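Local coordinates for protein N-acetylmuramoyl-L-alanine amidase (Mycobacteroides abscessus, PDB 7AGO) that probably cleaves the amide bond between N-acetylmuramic acid and L-alanine in peptidoglycan, as a zinc-dependent amidase of the cell wall, at residues L12-N17 with N57-I62; P99-S104 with A213-T218; L135-T140 with P176-E181. All coordinates share one frame; numbering follows the deposited sequence.

Contact 1: L12-N17 with N57-I62; sequences LDPGHN and NTVLLI. With ZN (zinc ion), chain D; ZGL (D-alpha-glutamine), chain B.
Strand 9-14 and helix 51-68 meet here in the alpha/beta core of a zinc amidase of the Amidase_3 type, and the end of the strand leads into the metal site. Leu12, Pro14, Val59 and Ile62 form the apolar interface. The strand and helix segments run nearly antiparallel, at 160°, with axes 8.0 Å apart. Val59 sits between the two strand side chains. Its CG1 lies 3.8 Å from Leu12 CB. Its CG2 lies 3.7 Å from Pro14 CB, and the two side chains cross at about a right angle. The first torsion of Val59 (158°) sets CG1 opposite the backbone N and CG2 opposite the carbonyl carbon, which lets CG1 reach both Leu12 CB and the Pro14 ring, while CG2 lies against Pro14 CB. One helical turn on, Ile62 CG2 touches Leu12 CD1 at 3.7 Å, and Leu12 CD2 is close to the same methyl.

Asp13, between Leu12 and Pro14, has its CB directed away from the helix. OD1 forms a salt bridge with Arg90 and accepts a hydrogen bond from Thr76, while OD2 pairs with Ser104. The carboxylate is therefore buried but well satisfied.

Beyond Gly15 the chain reaches His16, whose ND1 is hydrogen-bonded to Thr40 O. This bond probably helps fix the imidazole rotation. Glu51 and His106 bind the same zinc, and Glu51 comes from the helix that carries Val59. Bound D-alpha-glutamine places its O2 3.2 Å from His16 CE1, obliquely to the ring. His16 NE2 binds the zinc at 2.1 Å, and a water completes the set of ligands at 2.1 Å.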
loop_
_atom_site.group_PDB
_atom_site.type_symbol
_atom_site.label_atom_id
_atom_site.label_comp_id
_atom_site.label_asym_id
_atom_site.label_seq_id
_atom_site.Cartn_x
_atom_site.Cartn_y
_atom_site.Cartn_z
ATOM N N LEU A 12 0.409 -2.141 -8.589
ATOM C CA LEU A 12 0.204 -2.601 -7.223
ATOM C C LEU A 12 1.544 -2.969 -6.609
ATOM O O LEU A 12 2.350 -3.660 -7.238
ATOM C CB LEU A 12 -0.732 -3.810 -7.194
ATOM C CG LEU A 12 -2.095 -3.598 -7.858
ATOM C CD1 LEU A 12 -2.876 -4.913 -7.916
ATOM C CD2 LEU A 12 -2.877 -2.525 -7.103
ATOM N N ASP A 13 1.775 -2.512 -5.381
ATOM C CA ASP A 13 3.035 -2.762 -4.678
ATOM C C ASP A 13 2.749 -3.533 -3.400
ATOM O O ASP A 13 2.335 -2.933 -2.396
ATOM C CB ASP A 13 3.743 -1.445 -4.346
ATOM C CG ASP A 13 4.919 -1.637 -3.415
ATOM O OD1 ASP A 13 5.657 -2.629 -3.612
ATOM O OD2 ASP A 13 5.113 -0.801 -2.498
ATOM N N PRO A 14 2.976 -4.854 -3.374
ATOM C CA PRO A 14 2.923 -5.585 -2.101
ATOM C C PRO A 14 4.196 -5.316 -1.310
ATOM O O PRO A 14 5.286 -5.732 -1.702
ATOM C CB PRO A 14 2.820 -7.054 -2.549
ATOM C CG PRO A 14 3.294 -7.101 -3.984
ATOM C CD PRO A 14 3.483 -5.680 -4.483
ATOM N N GLY A 15 4.044 -4.614 -0.189
ATOM C CA GLY A 15 5.206 -4.105 0.520
ATOM C C GLY A 15 6.131 -5.209 1.001
ATOM O O GLY A 15 5.699 -6.308 1.352
ATOM N N HIS A 16 7.427 -4.876 1.026
ATOM C CA HIS A 16 8.535 -5.707 1.506
ATOM C C HIS A 16 8.830 -6.886 0.585
ATOM O O HIS A 16 8.160 -7.073 -0.439
ATOM C CB HIS A 16 8.272 -6.173 2.936
ATOM C CG HIS A 16 7.864 -5.053 3.840
ATOM N ND1 HIS A 16 8.765 -4.141 4.354
ATOM C CD2 HIS A 16 6.641 -4.657 4.265
ATOM C CE1 HIS A 16 8.110 -3.242 5.073
ATOM N NE2 HIS A 16 6.822 -3.539 5.042
ATOM N N ASN A 17 9.863 -7.657 0.938
ATOM C CA ASN A 17 10.400 -8.736 0.118
ATOM C C ASN A 17 9.973 -10.098 0.649
ATOM O O ASN A 17 9.718 -10.277 1.840
ATOM C CB ASN A 17 11.936 -8.725 0.107
ATOM C CG ASN A 17 12.539 -7.502 -0.542
ATOM O OD1 ASN A 17 11.921 -6.827 -1.364
ATOM N ND2 ASN A 17 13.801 -7.228 -0.190
ATOM N N ASN A 57 -0.252 -11.768 -0.844
ATOM C CA ASN A 57 -1.489 -12.470 -1.162
ATOM C C ASN A 57 -2.644 -11.500 -1.359
ATOM O O ASN A 57 -3.501 -11.715 -2.223
ATOM C CB ASN A 57 -1.780 -13.495 -0.076
ATOM C CG ASN A 57 -0.973 -14.766 -0.290
ATOM O OD1 ASN A 57 -0.042 -15.065 0.451
ATOM N ND2 ASN A 57 -1.300 -15.486 -1.353
ATOM N N THR A 58 -2.678 -10.414 -0.589
ATOM C CA THR A 58 -3.746 -9.437 -0.782
ATOM C C THR A 58 -3.610 -8.734 -2.126
ATOM O O THR A 58 -4.605 -8.519 -2.826
ATOM C CB THR A 58 -3.745 -8.436 0.369
ATOM O OG1 THR A 58 -3.937 -9.162 1.590
ATOM C CG2 THR A 58 -4.889 -7.426 0.212
ATOM N N VAL A 59 -2.385 -8.399 -2.525
ATOM C CA VAL A 59 -2.192 -7.775 -3.834
ATOM C C VAL A 59 -2.594 -8.725 -4.965
ATOM O O VAL A 59 -3.178 -8.299 -5.970
ATOM C CB VAL A 59 -0.741 -7.286 -3.977
ATOM C CG1 VAL A 59 -0.369 -7.147 -5.461
ATOM C CG2 VAL A 59 -0.602 -5.941 -3.268
ATOM N N LEU A 60 -2.310 -10.023 -4.827
ATOM C CA LEU A 60 -2.732 -10.960 -5.874
ATOM C C LEU A 60 -4.246 -10.953 -6.055
ATOM O O LEU A 60 -4.746 -11.050 -7.185
ATOM C CB LEU A 60 -2.267 -12.377 -5.552
ATOM C CG LEU A 60 -0.761 -12.612 -5.573
ATOM C CD1 LEU A 60 -0.493 -14.076 -5.289
ATOM C CD2 LEU A 60 -0.188 -12.198 -6.914
ATOM N N LEU A 61 -4.995 -10.862 -4.951
ATOM C CA LEU A 61 -6.452 -10.803 -5.047
ATOM C C LEU A 61 -6.917 -9.484 -5.660
ATOM O O LEU A 61 -7.871 -9.465 -6.452
ATOM C CB LEU A 61 -7.072 -10.996 -3.665
ATOM C CG LEU A 61 -6.751 -12.310 -2.957
ATOM C CD1 LEU A 61 -7.281 -12.276 -1.521
ATOM C CD2 LEU A 61 -7.363 -13.470 -3.732
ATOM N N ILE A 62 -6.270 -8.369 -5.297
ATOM C CA ILE A 62 -6.603 -7.082 -5.915
ATOM C C ILE A 62 -6.347 -7.143 -7.418
ATOM O O ILE A 62 -7.172 -6.701 -8.221
ATOM C CB ILE A 62 -5.804 -5.934 -5.269
ATOM C CG1 ILE A 62 -6.203 -5.734 -3.811
ATOM C CG2 ILE A 62 -6.040 -4.616 -6.019
ATOM C CD1 ILE A 62 -5.159 -4.941 -3.050
HETATM ZN ZN ZN D . 5.216 -2.435 5.748
HETATM C CD ZGL B . 9.720 0.064 3.830
HETATM N N ZGL B . 8.007 1.127 5.261
HETATM O O2 ZGL B . 8.823 -0.610 3.322
HETATM N N1 ZGL B . 11.014 -0.138 3.610
HETATM C CA ZGL B . 9.390 1.211 4.779
HETATM C CB ZGL B . 9.705 2.548 4.098
HETATM C C ZGL B . 9.260 3.983 2.005
HETATM C CG ZGL B . 8.984 2.700 2.772
HETATM O OXT ZGL B . 10.029 4.841 2.511
HETATM O O ZGL B . 8.713 4.115 0.905
HETATM O O HOH W 1 4.176 -1.602 7.378
#

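Contact 2: P99-S104 with A213-T218; sequences PDAVVS and AYLSGT
Asp100 and Leu215 have the nearest CA atoms of the two segments, 7.7 Å apart. Asp100 lies just before strand 101-108, and Leu215 is in the last turn of helix 197-216. The helix ends in a Schellman motif. Gly217 has a positive phi of 80°, and its N bonds to Tyr214 O. Thr218 N reaches back to Ala213 O at 2.9 Å.

Leu215 makes the main side-chain contact through one branch. Its CD2 is 3.9 Å from Asp100 CB and 4.1 Å from Ala101 CB, so a single methyl touches two successive residues. CG stands opposite the carbonyl carbon (chi1 -63°). The second torsion places CD1 anti to CA, and the other branch, CD2, is the one turned to the strand start. The contact belongs to the central mixed sheet of the amidase fold, where the C-terminal helix packs over the start of strand 101-108. Leu215 also touches Val10 on the neighbouring strand 9-14.

Tyr214 approaches the same strand start with its ring. Asp100 O lies at the ring edge, near its plane, 4.2 Å from Tyr214 CE2. Ala101 CB meets the ring obliquely, 4.4 Å from Tyr214 CD2. The Tyr214 ring also stacks with Phe137 of helix 132-147. Of the Asp100 side chain, CB is the atom that meets Leu215; its OD2 accepts a hydrogen bond from Ile9 N.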
loop_
_atom_site.group_PDB
_atom_site.type_symbol
_atom_site.label_atom_id
_atom_site.label_comp_id
_atom_site.label_asym_id
_atom_site.label_seq_id
_atom_site.Cartn_x
_atom_site.Cartn_y
_atom_site.Cartn_z
ATOM N N PRO A 99 1.114 4.960 -14.980
ATOM C CA PRO A 99 -0.171 4.489 -14.463
ATOM C C PRO A 99 -1.118 5.623 -14.105
ATOM O O PRO A 99 -0.711 6.746 -13.786
ATOM C CB PRO A 99 0.232 3.709 -13.208
ATOM C CG PRO A 99 1.435 4.454 -12.727
ATOM C CD PRO A 99 2.184 4.822 -13.975
ATOM N N ASP A 100 -2.411 5.297 -14.156
ATOM C CA ASP A 100 -3.441 6.223 -13.698
ATOM C C ASP A 100 -3.519 6.261 -12.182
ATOM O O ASP A 100 -3.924 7.280 -11.608
ATOM C CB ASP A 100 -4.797 5.827 -14.281
ATOM C CG ASP A 100 -4.812 5.875 -15.797
ATOM O OD1 ASP A 100 -4.759 6.993 -16.340
ATOM O OD2 ASP A 100 -4.830 4.800 -16.446
ATOM N N ALA A 101 -3.140 5.168 -11.520
ATOM C CA ALA A 101 -3.155 5.105 -10.066
ATOM C C ALA A 101 -2.196 4.017 -9.610
ATOM O O ALA A 101 -1.997 3.017 -10.304
ATOM C CB ALA A 101 -4.569 4.839 -9.526
ATOM N N VAL A 102 -1.609 4.223 -8.432
ATOM C CA VAL A 102 -0.680 3.274 -7.827
ATOM C C VAL A 102 -1.122 3.027 -6.392
ATOM O O VAL A 102 -1.385 3.978 -5.652
ATOM C CB VAL A 102 0.766 3.806 -7.857
ATOM C CG1 VAL A 102 1.711 2.819 -7.184
ATOM C CG2 VAL A 102 1.206 4.060 -9.289
ATOM N N VAL A 103 -1.190 1.761 -5.986
ATOM C CA VAL A 103 -1.547 1.435 -4.609
ATOM C C VAL A 103 -0.477 0.532 -4.026
ATOM O O VAL A 103 -0.201 -0.543 -4.576
ATOM C CB VAL A 103 -2.927 0.761 -4.505
ATOM C CG1 VAL A 103 -3.200 0.361 -3.070
ATOM C CG2 VAL A 103 -4.008 1.702 -5.008
ATOM N N SER A 104 0.103 0.961 -2.909
ATOM C CA SER A 104 1.033 0.158 -2.126
ATOM C C SER A 104 0.293 -0.419 -0.923
ATOM O O SER A 104 -0.480 0.285 -0.271
ATOM C CB SER A 104 2.217 1.017 -1.668
ATOM O OG SER A 104 3.147 0.263 -0.911
ATOM N N ALA A 213 -13.639 3.881 -7.339
ATOM C CA ALA A 213 -14.244 5.170 -7.025
ATOM C C ALA A 213 -13.332 6.315 -7.450
ATOM O O ALA A 213 -13.800 7.318 -8.005
ATOM C CB ALA A 213 -14.561 5.253 -5.533
ATOM N N TYR A 214 -12.025 6.174 -7.223
ATOM C CA TYR A 214 -11.093 7.227 -7.618
ATOM C C TYR A 214 -11.030 7.375 -9.133
ATOM O O TYR A 214 -11.123 8.490 -9.659
ATOM C CB TYR A 214 -9.695 6.949 -7.060
ATOM C CG TYR A 214 -8.697 7.996 -7.508
ATOM C CD1 TYR A 214 -8.748 9.289 -7.000
ATOM C CD2 TYR A 214 -7.715 7.701 -8.447
ATOM C CE1 TYR A 214 -7.842 10.262 -7.412
ATOM C CE2 TYR A 214 -6.797 8.675 -8.865
ATOM C CZ TYR A 214 -6.870 9.950 -8.339
ATOM O OH TYR A 214 -5.972 10.931 -8.738
ATOM N N LEU A 215 -10.869 6.267 -9.857
ATOM C CA LEU A 215 -10.757 6.365 -11.312
ATOM C C LEU A 215 -12.066 6.788 -11.968
ATOM O O LEU A 215 -12.037 7.358 -13.068
ATOM C CB LEU A 215 -10.283 5.036 -11.904
ATOM C CG LEU A 215 -8.889 4.538 -11.494
ATOM C CD1 LEU A 215 -8.611 3.197 -12.134
ATOM C CD2 LEU A 215 -7.828 5.541 -11.892
ATOM N N SER A 216 -13.206 6.533 -11.321
ATOM C CA SER A 216 -14.502 6.968 -11.825
ATOM C C SER A 216 -14.803 8.431 -11.528
ATOM O O SER A 216 -15.794 8.953 -12.048
ATOM C CB SER A 216 -15.617 6.108 -11.228
ATOM O OG SER A 216 -15.397 4.742 -11.503
ATOM N N GLY A 217 -14.002 9.093 -10.696
ATOM C CA GLY A 217 -14.266 10.476 -10.347
ATOM C C GLY A 217 -15.318 10.680 -9.277
ATOM O O GLY A 217 -16.048 11.678 -9.317
ATOM N N THR A 218 -15.412 9.768 -8.312
ATOM C CA THR A 218 -16.421 9.840 -7.254
ATOM C C THR A 218 -16.272 11.093 -6.388
ATOM O O THR A 218 -15.206 11.356 -5.831
ATOM C CB THR A 218 -16.367 8.590 -6.346
ATOM O OG1 THR A 218 -16.961 7.476 -7.025
ATOM C CG2 THR A 218 -17.105 8.833 -5.034
#

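Contact 3: L135-T140 with P176-E181; sequences LRFAKT and PKVLVE. With ALA (alanine), chain C.
Phe137 of helix 132-147 meets Pro176, Lys177 and Val178 at the start of strand 177-184. Its CB lies 4.1 Å from Val178 CG1. CG is set opposite the backbone N (chi1 -164°), which sends the ring toward the strand. CG and CD2 both lie close to the same methyl, with CD2 at 3.9 Å from Val178 CG1. CD2 also faces the backbone: Lys177 N sits in the ring plane at its edge, 3.9 Å away. Pro176 CB lies 4.1 Å from Phe137 CD2, out of the ring plane on the side away from Val178 CG2. CE2 comes next, between Pro176 O and Val178 CG2. CZ, at the tip, has Val178 CG2 4.2 Å away. Val178 CG2 makes a CH-pi contact over one face of the Phe137 ring, 17° off the normal at the ring centroid and displaced toward the rim.

Val178 thus uses both branches. CG2 covers the ring, and CG1 continues to the helix backbone, 3.7 Å from Ala138 CA. The helix and strand segments cross at -35°. This is a helix laid against the central alpha/beta sheet of the amidase fold.

Alternate strand residues serve the opposite side. Lys177 NZ forms a salt bridge with Glu94, and Leu179 CD1 and Glu181 OE2 approach the bound alanine, OE2 at 3.3 Å from its CB. Across the helix interface the contacts are van der Waals, including the CH-pi contact. The fit there probably depends mostly on shape, while the polar ends of Lys177 and Glu181 lie away from it.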
loop_
_atom_site.group_PDB
_atom_site.type_symbol
_atom_site.label_atom_id
_atom_site.label_comp_id
_atom_site.label_asym_id
_atom_site.label_seq_id
_atom_site.Cartn_x
_atom_site.Cartn_y
_atom_site.Cartn_z
ATOM N N LEU A 135 -4.217 13.770 -2.916
ATOM C CA LEU A 135 -5.074 13.942 -1.747
ATOM C C LEU A 135 -6.482 13.433 -2.031
ATOM O O LEU A 135 -7.119 12.822 -1.160
ATOM C CB LEU A 135 -5.104 15.413 -1.323
ATOM C CG LEU A 135 -5.929 15.746 -0.077
ATOM C CD1 LEU A 135 -5.402 14.979 1.128
ATOM C CD2 LEU A 135 -5.954 17.252 0.201
ATOM N N ARG A 136 -6.997 13.679 -3.239
ATOM C CA ARG A 136 -8.302 13.122 -3.585
ATOM C C ARG A 136 -8.260 11.600 -3.571
ATOM O O ARG A 136 -9.200 10.952 -3.096
ATOM C CB ARG A 136 -8.779 13.630 -4.948
ATOM C CG ARG A 136 -10.139 13.042 -5.356
ATOM C CD ARG A 136 -10.739 13.704 -6.593
ATOM N NE ARG A 136 -9.964 13.436 -7.801
ATOM C CZ ARG A 136 -10.148 12.390 -8.604
ATOM N NH1 ARG A 136 -11.094 11.488 -8.344
ATOM N NH2 ARG A 136 -9.381 12.250 -9.679
ATOM N N PHE A 137 -7.173 11.009 -4.079
ATOM C CA PHE A 137 -7.045 9.555 -4.027
ATOM C C PHE A 137 -7.070 9.058 -2.587
ATOM O O PHE A 137 -7.767 8.083 -2.270
ATOM C CB PHE A 137 -5.751 9.112 -4.722
ATOM C CG PHE A 137 -5.701 7.643 -5.058
ATOM C CD1 PHE A 137 -6.828 6.833 -4.929
ATOM C CD2 PHE A 137 -4.519 7.070 -5.504
ATOM C CE1 PHE A 137 -6.779 5.483 -5.250
ATOM C CE2 PHE A 137 -4.459 5.726 -5.830
ATOM C CZ PHE A 137 -5.590 4.926 -5.698
ATOM N N ALA A 138 -6.328 9.729 -1.702
ATOM C CA ALA A 138 -6.257 9.293 -0.310
ATOM C C ALA A 138 -7.620 9.385 0.368
ATOM O O ALA A 138 -8.042 8.458 1.070
ATOM C CB ALA A 138 -5.223 10.124 0.446
ATOM N N LYS A 139 -8.320 10.506 0.175
ATOM C CA LYS A 139 -9.629 10.668 0.799
ATOM C C LYS A 139 -10.628 9.677 0.231
ATOM O O LYS A 139 -11.441 9.114 0.974
ATOM C CB LYS A 139 -10.135 12.097 0.606
ATOM C CG LYS A 139 -9.360 13.114 1.419
ATOM C CD LYS A 139 -9.885 14.532 1.224
ATOM C CE LYS A 139 -9.127 15.513 2.111
ATOM N NZ LYS A 139 -9.611 16.913 1.943
ATOM N N THR A 140 -10.576 9.448 -1.086
ATOM C CA THR A 140 -11.511 8.515 -1.707
ATOM C C THR A 140 -11.255 7.097 -1.229
ATOM O O THR A 140 -12.200 6.358 -0.932
ATOM C CB THR A 140 -11.401 8.594 -3.229
ATOM O OG1 THR A 140 -11.757 9.922 -3.658
ATOM C CG2 THR A 140 -12.336 7.571 -3.891
ATOM N N PRO A 176 -0.733 9.462 -9.264
ATOM C CA PRO A 176 -1.483 9.386 -8.000
ATOM C C PRO A 176 -1.205 8.070 -7.288
ATOM O O PRO A 176 -1.297 6.993 -7.878
ATOM C CB PRO A 176 -2.949 9.488 -8.446
ATOM C CG PRO A 176 -2.897 10.217 -9.740
ATOM C CD PRO A 176 -1.630 9.722 -10.407
ATOM N N LYS A 177 -0.861 8.165 -6.007
ATOM C CA LYS A 177 -0.410 7.000 -5.259
ATOM C C LYS A 177 -0.820 7.136 -3.801
ATOM O O LYS A 177 -0.760 8.230 -3.235
ATOM C CB LYS A 177 1.119 6.837 -5.357
ATOM C CG LYS A 177 1.654 5.639 -4.573
ATOM C CD LYS A 177 3.138 5.363 -4.843
ATOM C CE LYS A 177 3.622 4.195 -3.971
ATOM N NZ LYS A 177 5.062 3.853 -4.226
ATOM N N VAL A 178 -1.224 6.014 -3.197
ATOM C CA VAL A 178 -1.426 5.923 -1.758
ATOM C C VAL A 178 -0.765 4.646 -1.261
ATOM O O VAL A 178 -0.612 3.670 -2.004
ATOM C CB VAL A 178 -2.919 5.941 -1.357
ATOM C CG1 VAL A 178 -3.568 7.262 -1.766
ATOM C CG2 VAL A 178 -3.670 4.754 -1.990
ATOM N N LEU A 179 -0.349 4.669 0.002
ATOM C CA LEU A 179 0.167 3.484 0.681
ATOM C C LEU A 179 -0.843 3.163 1.773
ATOM O O LEU A 179 -0.990 3.932 2.732
ATOM C CB LEU A 179 1.566 3.729 1.253
ATOM C CG LEU A 179 2.348 2.531 1.821
ATOM C CD1 LEU A 179 3.839 2.874 1.987
ATOM C CD2 LEU A 179 1.768 2.064 3.157
ATOM N N VAL A 180 -1.537 2.037 1.628
ATOM C CA VAL A 180 -2.588 1.646 2.559
ATOM C C VAL A 180 -2.000 0.657 3.551
ATOM O O VAL A 180 -1.576 -0.438 3.164
ATOM C CB VAL A 180 -3.798 1.035 1.832
ATOM C CG1 VAL A 180 -4.890 0.705 2.833
ATOM C CG2 VAL A 180 -4.340 1.999 0.783
ATOM N N GLU A 181 -1.949 1.054 4.822
ATOM C CA GLU A 181 -1.694 0.138 5.929
ATOM C C GLU A 181 -3.041 -0.446 6.337
ATOM O O GLU A 181 -3.883 0.264 6.897
ATOM C CB GLU A 181 -1.034 0.876 7.093
ATOM C CG GLU A 181 0.403 1.352 6.822
ATOM C CD GLU A 181 1.416 0.260 7.055
ATOM O OE1 GLU A 181 0.975 -0.871 7.363
ATOM O OE2 GLU A 181 2.643 0.523 6.931
HETATM N N ALA C . 5.882 2.221 8.009
HETATM C CA ALA C . 6.107 1.684 6.669
HETATM C C ALA C . 7.549 1.922 6.228
HETATM O O ALA C . 8.248 2.748 6.825
HETATM C CB ALA C . 5.132 2.308 5.676
#

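In the fold
All three contacts are largely buried and reach one mixed sheet through its adjacent strands 9-14, 101-108 and 177-184. Each brings in a different helix. Contact 1 lies across the chain's centre from contact 3 and runs into the zinc site. Contact 2 is farthest from the centre, at about 13 Å, and its helix segment runs out to exposed residues at the C-terminal end. Contacts 2 and 3 share a side of the centre and touch through their aromatic rings. Contact 1 packs aliphatic groups alone, whereas contacts 2 and 3 add an aromatic ring. Between strands the links are polar: Asp13 N to Val103 O, and Val102 N to Pro176 O.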